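Local structure of cytochrome c, 1 heme-binding site (Geobacter sulfurreducens, 4RLR) at residues Ala79-Gly82 / Asn83-His87; Asp24-Glu28 / Tyr29-Lys33. The protein is a low-potential monoheme cytochrome essential for accepting electrons from an electrode, and probably works by electron transfer through its heme. All coordinates share one frame; numbering follows the deposited sequence.

Contact 1: Ala79-Gly82 / Asn83-His87; sequences AKPG and NMYRH. With ZN (zinc ion), chain E; HEM (protoporphyrin IX containing Fe), chain B.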
loop_
_atom_site.group_PDB
_atom_site.type_symbol
_atom_site.label_atom_id
_atom_site.label_comp_id
_atom_site.label_asym_id
_atom_site.label_seq_id
_atom_site.Cartn_x
_atom_site.Cartn_y
_atom_site.Cartn_z
ATOM N N ALA A 79 -11.606 13.867 7.725
ATOM C CA ALA A 79 -10.541 13.175 8.450
ATOM C C ALA A 79 -10.736 11.640 8.485
ATOM O O ALA A 79 -10.231 10.952 9.388
ATOM C CB ALA A 79 -10.401 13.740 9.854
ATOM N N LYS A 80 -11.451 11.094 7.507
ATOM C CA LYS A 80 -11.571 9.635 7.440
ATOM C C LYS A 80 -10.201 9.061 7.060
ATOM O O LYS A 80 -9.643 9.423 6.029
ATOM C CB LYS A 80 -12.650 9.210 6.433
ATOM N N PRO A 81 -9.630 8.193 7.909
ATOM C CA PRO A 81 -8.384 7.582 7.426
ATOM C C PRO A 81 -8.681 6.647 6.253
ATOM O O PRO A 81 -9.831 6.286 6.058
ATOM C CB PRO A 81 -7.859 6.820 8.654
ATOM C CG PRO A 81 -9.057 6.647 9.547
ATOM C CD PRO A 81 -9.895 7.864 9.321
ATOM N N GLY A 82 -7.676 6.295 5.457
ATOM C CA GLY A 82 -7.855 5.227 4.492
ATOM C C GLY A 82 -8.234 3.917 5.200
ATOM O O GLY A 82 -7.879 3.681 6.354
ATOM N N ASN A 83 -8.922 3.036 4.490
ATOM C CA ASN A 83 -9.476 1.851 5.125
ATOM C C ASN A 83 -8.435 0.751 5.438
ATOM O O ASN A 83 -8.791 -0.294 5.944
ATOM C CB ASN A 83 -10.654 1.313 4.297
ATOM C CG ASN A 83 -10.216 0.519 3.077
ATOM O OD1 ASN A 83 -9.089 0.675 2.585
ATOM N ND2 ASN A 83 -11.105 -0.342 2.575
ATOM N N MET A 84 -7.161 0.991 5.171
ATOM C CA MET A 84 -6.116 0.040 5.572
ATOM C C MET A 84 -5.203 0.571 6.674
ATOM O O MET A 84 -4.362 -0.178 7.200
ATOM C CB MET A 84 -5.270 -0.393 4.375
ATOM C CG MET A 84 -6.075 -1.126 3.288
ATOM S SD MET A 84 -6.614 -2.795 3.725
ATOM C CE MET A 84 -8.347 -2.735 3.271
ATOM N N TYR A 85 -5.383 1.837 7.041
ATOM C CA TYR A 85 -4.567 2.460 8.079
ATOM C C TYR A 85 -4.630 1.675 9.398
ATOM O O TYR A 85 -3.655 1.603 10.100
ATOM C CB TYR A 85 -5.018 3.908 8.297
ATOM C CG TYR A 85 -4.330 4.622 9.452
ATOM C CD1 TYR A 85 -2.990 4.928 9.405
ATOM C CD2 TYR A 85 -5.035 5.004 10.577
ATOM C CE1 TYR A 85 -2.359 5.576 10.473
ATOM C CE2 TYR A 85 -4.417 5.645 11.633
ATOM C CZ TYR A 85 -3.089 5.936 11.574
ATOM O OH TYR A 85 -2.474 6.585 12.624
ATOM N N ARG A 86 -5.783 1.078 9.700
ATOM C CA ARG A 86 -5.981 0.373 10.963
ATOM C C ARG A 86 -5.029 -0.789 11.101
ATOM O O ARG A 86 -4.631 -1.166 12.227
ATOM C CB ARG A 86 -7.441 -0.116 11.130
ATOM C CG ARG A 86 -7.922 -1.202 10.174
ATOM C CD ARG A 86 -9.452 -1.406 10.348
ATOM N NE ARG A 86 -9.975 -2.546 9.587
ATOM C CZ ARG A 86 -10.062 -3.803 10.037
ATOM N NH1 ARG A 86 -9.670 -4.106 11.268
ATOM N NH2 ARG A 86 -10.541 -4.779 9.249
ATOM N N HIS A 87 -4.653 -1.361 9.959
ATOM C CA HIS A 87 -3.775 -2.508 9.957
ATOM C C HIS A 87 -2.342 -2.179 10.292
ATOM O O HIS A 87 -1.544 -3.084 10.461
ATOM C CB HIS A 87 -3.876 -3.224 8.606
ATOM C CG HIS A 87 -5.231 -3.790 8.384
ATOM N ND1 HIS A 87 -5.804 -4.654 9.283
ATOM C CD2 HIS A 87 -6.176 -3.526 7.448
ATOM C CE1 HIS A 87 -7.026 -4.950 8.884
ATOM N NE2 HIS A 87 -7.277 -4.275 7.776
HETATM ZN ZN ZN E . -4.996 -5.870 10.727
HETATM C CHA HEM B . -7.415 -3.471 -0.350
HETATM C CHB HEM B . -3.073 -2.208 1.351
HETATM C CHC HEM B . -3.995 -4.988 5.180
HETATM C CHD HEM B . -8.012 -6.702 3.225
HETATM C C1A HEM B . -6.204 -2.837 -0.157
HETATM C C2A HEM B . -5.700 -1.792 -1.004
HETATM C C3A HEM B . -4.500 -1.435 -0.545
HETATM C C4A HEM B . -4.212 -2.242 0.609
HETATM C CMA HEM B . -3.553 -0.377 -1.126
HETATM C CAA HEM B . -6.461 -1.221 -2.211
HETATM C CBA HEM B . -6.161 -1.940 -3.525
HETATM C CGA HEM B . -6.857 -1.161 -4.631
HETATM O O1A HEM B . -6.338 -0.131 -5.109
HETATM O O2A HEM B . -7.953 -1.571 -5.031
HETATM C C1B HEM B . -2.949 -2.875 2.546
HETATM C C2B HEM B . -1.847 -2.733 3.441
HETATM C C3B HEM B . -2.095 -3.489 4.509
HETATM C C4B HEM B . -3.375 -4.122 4.305
HETATM C CMB HEM B . -0.643 -1.863 3.089
HETATM C CAB HEM B . -1.242 -3.670 5.768
HETATM C CBB HEM B . -0.789 -2.542 6.371
HETATM C C1C HEM B . -5.131 -5.711 4.954
HETATM C C2C HEM B . -5.651 -6.693 5.873
HETATM C C3C HEM B . -6.770 -7.200 5.329
HETATM C C4C HEM B . -6.982 -6.499 4.079
HETATM C CMC HEM B . -4.938 -7.090 7.186
HETATM C CAC HEM B . -7.758 -8.267 5.882
HETATM C CBC HEM B . -8.008 -8.374 7.206
HETATM C C1D HEM B . -8.192 -6.016 2.058
HETATM C C2D HEM B . -9.268 -6.290 1.145
HETATM C C3D HEM B . -9.088 -5.284 0.015
HETATM C C4D HEM B . -7.922 -4.509 0.380
HETATM C CMD HEM B . -10.341 -7.397 1.304
HETATM C CAD HEM B . -9.955 -5.125 -1.239
HETATM C CBD HEM B . -11.262 -4.419 -0.902
HETATM C CGD HEM B . -10.945 -2.971 -0.627
HETATM O O1D HEM B . -10.523 -2.211 -1.529
HETATM O O2D HEM B . -11.117 -2.569 0.532
HETATM N NA HEM B . -5.289 -3.076 0.840
HETATM N NB HEM B . -3.876 -3.711 3.105
HETATM N NC HEM B . -5.988 -5.596 3.878
HETATM N ND HEM B . -7.421 -4.965 1.586
HETATM FE FE HEM B . -5.552 -4.349 2.367
HETATM O O HOH W 1 -8.389 2.101 8.645
HETATM O O HOH W 2 -2.959 -5.878 10.363
#

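Contact 2: Asp24-Glu28 / Tyr29-Lys33; sequences DAAPE and YHAFK. With ZN (zinc ion), chain D; HEM (protoporphyrin IX containing Fe), chain B.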
loop_
_atom_site.group_PDB
_atom_site.type_symbol
_atom_site.label_atom_id
_atom_site.label_comp_id
_atom_site.label_asym_id
_atom_site.label_seq_id
_atom_site.Cartn_x
_atom_site.Cartn_y
_atom_site.Cartn_z
ATOM N N ASP A 24 -2.875 -16.405 -0.341
ATOM C CA ASP A 24 -4.287 -16.742 -0.457
ATOM C C ASP A 24 -5.128 -15.675 -1.133
ATOM O O ASP A 24 -6.362 -15.818 -1.225
ATOM C CB ASP A 24 -4.872 -17.044 0.911
ATOM C CG ASP A 24 -4.300 -18.317 1.499
ATOM O OD1 ASP A 24 -4.209 -19.326 0.765
ATOM O OD2 ASP A 24 -3.901 -18.293 2.675
ATOM N N ALA A 25 -4.465 -14.601 -1.561
ATOM C CA ALA A 25 -5.126 -13.464 -2.192
ATOM C C ALA A 25 -5.098 -13.632 -3.706
ATOM O O ALA A 25 -4.346 -14.477 -4.224
ATOM C CB ALA A 25 -4.429 -12.177 -1.807
ATOM N N ALA A 26 -5.887 -12.810 -4.399
ATOM C CA ALA A 26 -5.963 -12.849 -5.854
ATOM C C ALA A 26 -4.567 -12.545 -6.408
ATOM O O ALA A 26 -3.860 -11.717 -5.848
ATOM C CB ALA A 26 -6.999 -11.858 -6.353
ATOM N N PRO A 27 -4.150 -13.249 -7.471
ATOM C CA PRO A 27 -2.768 -13.132 -7.934
ATOM C C PRO A 27 -2.412 -11.731 -8.448
ATOM O O PRO A 27 -1.244 -11.374 -8.451
ATOM C CB PRO A 27 -2.689 -14.114 -9.105
ATOM C CG PRO A 27 -3.948 -14.896 -9.078
ATOM C CD PRO A 27 -4.946 -14.183 -8.283
ATOM N N GLU A 28 -3.413 -10.968 -8.878
ATOM C CA GLU A 28 -3.195 -9.654 -9.453
ATOM C C GLU A 28 -4.469 -8.856 -9.223
ATOM O O GLU A 28 -5.516 -9.444 -9.007
ATOM C CB GLU A 28 -2.943 -9.764 -10.967
ATOM C CG GLU A 28 -1.692 -10.525 -11.412
ATOM C CD GLU A 28 -0.351 -9.894 -10.992
ATOM O OE1 GLU A 28 -0.292 -8.677 -10.670
ATOM O OE2 GLU A 28 0.664 -10.641 -10.986
ATOM N N TYR A 29 -4.385 -7.533 -9.326
ATOM C CA TYR A 29 -5.539 -6.649 -9.150
ATOM C C TYR A 29 -6.754 -7.043 -10.005
ATOM O O TYR A 29 -7.862 -7.178 -9.496
ATOM C CB TYR A 29 -5.163 -5.204 -9.461
ATOM C CG TYR A 29 -6.334 -4.306 -9.223
ATOM C CD1 TYR A 29 -6.779 -4.078 -7.930
ATOM C CD2 TYR A 29 -7.066 -3.767 -10.277
ATOM C CE1 TYR A 29 -7.895 -3.321 -7.684
ATOM C CE2 TYR A 29 -8.210 -2.982 -10.035
ATOM C CZ TYR A 29 -8.612 -2.764 -8.737
ATOM O OH TYR A 29 -9.731 -2.002 -8.450
ATOM N N HIS A 30 -6.560 -7.220 -11.304
ATOM C CA HIS A 30 -7.718 -7.418 -12.169
ATOM C C HIS A 30 -8.296 -8.794 -11.949
ATOM O O HIS A 30 -9.495 -8.985 -12.128
ATOM C CB HIS A 30 -7.395 -7.119 -13.627
ATOM C CG HIS A 30 -7.575 -5.674 -13.982
ATOM N ND1 HIS A 30 -8.802 -5.144 -14.320
ATOM C CD2 HIS A 30 -6.706 -4.637 -13.992
ATOM C CE1 HIS A 30 -8.678 -3.855 -14.552
ATOM N NE2 HIS A 30 -7.417 -3.521 -14.360
ATOM N N ALA A 31 -7.463 -9.723 -11.481
ATOM C CA ALA A 31 -7.951 -11.029 -11.039
ATOM C C ALA A 31 -8.943 -10.867 -9.900
ATOM O O ALA A 31 -9.985 -11.505 -9.898
ATOM C CB ALA A 31 -6.800 -11.927 -10.616
ATOM N N PHE A 32 -8.628 -10.000 -8.940
ATOM C CA PHE A 32 -9.570 -9.660 -7.864
ATOM C C PHE A 32 -10.844 -8.987 -8.430
ATOM O O PHE A 32 -11.957 -9.455 -8.196
ATOM C CB PHE A 32 -8.883 -8.755 -6.806
ATOM C CG PHE A 32 -9.824 -8.275 -5.715
ATOM C CD1 PHE A 32 -10.193 -9.115 -4.681
ATOM C CD2 PHE A 32 -10.350 -6.989 -5.743
ATOM C CE1 PHE A 32 -11.075 -8.692 -3.696
ATOM C CE2 PHE A 32 -11.240 -6.557 -4.750
ATOM C CZ PHE A 32 -11.591 -7.416 -3.727
ATOM N N LYS A 33 -10.681 -7.911 -9.189
ATOM C CA LYS A 33 -11.832 -7.105 -9.649
ATOM C C LYS A 33 -12.855 -7.904 -10.458
ATOM O O LYS A 33 -14.066 -7.633 -10.382
ATOM C CB LYS A 33 -11.365 -5.894 -10.452
HETATM ZN ZN ZN D . -6.824 -1.615 -14.349
HETATM C CHA HEM B . -7.415 -3.471 -0.350
HETATM C CHB HEM B . -3.073 -2.208 1.351
HETATM C CHC HEM B . -3.995 -4.988 5.180
HETATM C CHD HEM B . -8.012 -6.702 3.225
HETATM C C1A HEM B . -6.204 -2.837 -0.157
HETATM C C2A HEM B . -5.700 -1.792 -1.004
HETATM C C3A HEM B . -4.500 -1.435 -0.545
HETATM C C4A HEM B . -4.212 -2.242 0.609
HETATM C CMA HEM B . -3.553 -0.377 -1.126
HETATM C CAA HEM B . -6.461 -1.221 -2.211
HETATM C CBA HEM B . -6.161 -1.940 -3.525
HETATM C CGA HEM B . -6.857 -1.161 -4.631
HETATM O O1A HEM B . -6.338 -0.131 -5.109
HETATM O O2A HEM B . -7.953 -1.571 -5.031
HETATM C C1B HEM B . -2.949 -2.875 2.546
HETATM C C2B HEM B . -1.847 -2.733 3.441
HETATM C C3B HEM B . -2.095 -3.489 4.509
HETATM C C4B HEM B . -3.375 -4.122 4.305
HETATM C CMB HEM B . -0.643 -1.863 3.089
HETATM C CAB HEM B . -1.242 -3.670 5.768
HETATM C CBB HEM B . -0.789 -2.542 6.371
HETATM C C1C HEM B . -5.131 -5.711 4.954
HETATM C C2C HEM B . -5.651 -6.693 5.873
HETATM C C3C HEM B . -6.770 -7.200 5.329
HETATM C C4C HEM B . -6.982 -6.499 4.079
HETATM C CMC HEM B . -4.938 -7.090 7.186
HETATM C CAC HEM B . -7.758 -8.267 5.882
HETATM C CBC HEM B . -8.008 -8.374 7.206
HETATM C C1D HEM B . -8.192 -6.016 2.058
HETATM C C2D HEM B . -9.268 -6.290 1.145
HETATM C C3D HEM B . -9.088 -5.284 0.015
HETATM C C4D HEM B . -7.922 -4.509 0.380
HETATM C CMD HEM B . -10.341 -7.397 1.304
HETATM C CAD HEM B . -9.955 -5.125 -1.239
HETATM C CBD HEM B . -11.262 -4.419 -0.902
HETATM C CGD HEM B . -10.945 -2.971 -0.627
HETATM O O1D HEM B . -10.523 -2.211 -1.529
HETATM O O2D HEM B . -11.117 -2.569 0.532
HETATM N NA HEM B . -5.289 -3.076 0.840
HETATM N NB HEM B . -3.876 -3.711 3.105
HETATM N NC HEM B . -5.988 -5.596 3.878
HETATM N ND HEM B . -7.421 -4.965 1.586
HETATM FE FE HEM B . -5.552 -4.349 2.367
HETATM O O HOH W 3 -1.926 -6.470 -10.506
HETATM O O HOH W 4 -4.774 -1.743 -14.528
#

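Contact 1: Ala79-Gly82 / Asn83-His87
Gly82 and Tyr85 close a type I beta turn: Tyr85 N donates to Gly82 O over 3.2 Å, with an N-H...O angle of 159° and the donor lifted 56° out of the carbonyl plane. The same oxygen accepts a second hydrogen bond, from water 1 at 2.8 Å. That water in turn accepts from Arg86 N at 3.0 Å, so two donors grip Gly82 O and water 1 links it to Arg86 N, one residue beyond the turn. The apolar part is small. Pro81 CB lies 3.9 Å from Tyr85 CD2, approaching the ring obliquely; Tyr85 CG stands anti to its own nitrogen (chi1 174°), which sends the ring back past the proline toward helix 92-106, where OH is hydrogen-bonded to Glu92 and Gln96. This turn belongs to the methionine loop of a c-type cytochrome, and the same loop carries the heme contacts. Met84 places SD 2.3 Å from the heme iron as axial ligand, with His21 as the other. Asn83 ND2 donates to propionate oxygen O2D at 3.0 Å, while its OD1 has a weak hydrogen bond from Arg69. The His87 ring is sandwiched, heme methyl CMC over one face and Arg86 CG over the opposite one. Its ND1 binds a zinc ion at 2.1 Å; water 2 and one further atom also bind that zinc.

Contact 2: Asp24-Glu28 / Tyr29-Lys33
Tyr29, its backbone N joined to Glu28 OE1 through water 3, sets its ring against the next side chain: Tyr29 CD2 stands 3.8 Å above the imidazole plane of His30, offset toward the rim, while His30 CD2 lies in the plane of the phenol ring at its edge. Water 4, a second ligand of the zinc that His30 NE2 binds at 2.0 Å, lies in the imidazole plane at its edge. Heme propionate oxygen O2A meets the Tyr29 ring obliquely, 3.2 Å from CE1; the ring reaches there because CG is anti to the backbone nitrogen (chi1 -178°). The Phe32 ring also meets the heme obliquely, CZ being 3.8 Å from CAD. With an alanine here instead of Tyr29, O2A and the covered face of the His30 imidazole would probably lose their aromatic neighbour, leaving the imidazole freer to turn about its own CB-CG bond. Backbone geometry marks a helix start with Glu28 at the N-cap: Phe32 N donates to Glu28 O at 3.2 Å, at 158° and in the carbonyl plane. Water 3 donates to Glu28 OE1 at 2.8 Å and accepts from Tyr29 N at 2.9 Å; OE2 is hydrogen-bonded to His53. Ala26 and Pro27 pack on the first turn of helix 29-34, Ala26 CB 3.7 Å from Phe32 CB and Pro27 CD against the methyl of Ala31, while Trp39 of helix 36-40 touches Ala26, Pro27 and Phe32.

In the fold
Contact 2 comes first along the chain, contact 1 later, with helices 36-40, 51-55 and 65-70 between them. Their centres lie 21 Å apart and their nearest atoms about 9 Å apart, so they do not touch; what joins them is the heme. Residues 83-87 supply an axial iron ligand and a bond to one propionate, whereas residues 29-33 set aromatic rings beside the propionate-bearing side of the cofactor. Arg69, hydrogen-bonded to the heme, belongs to helix 65-70, which Met84 touches. Each contact also binds its own zinc ion through a histidine. A loop with a short 3-10 turn and a helix N-terminus, in a chain whose regular structure is helical without strands, thus help to enclose one redox centre.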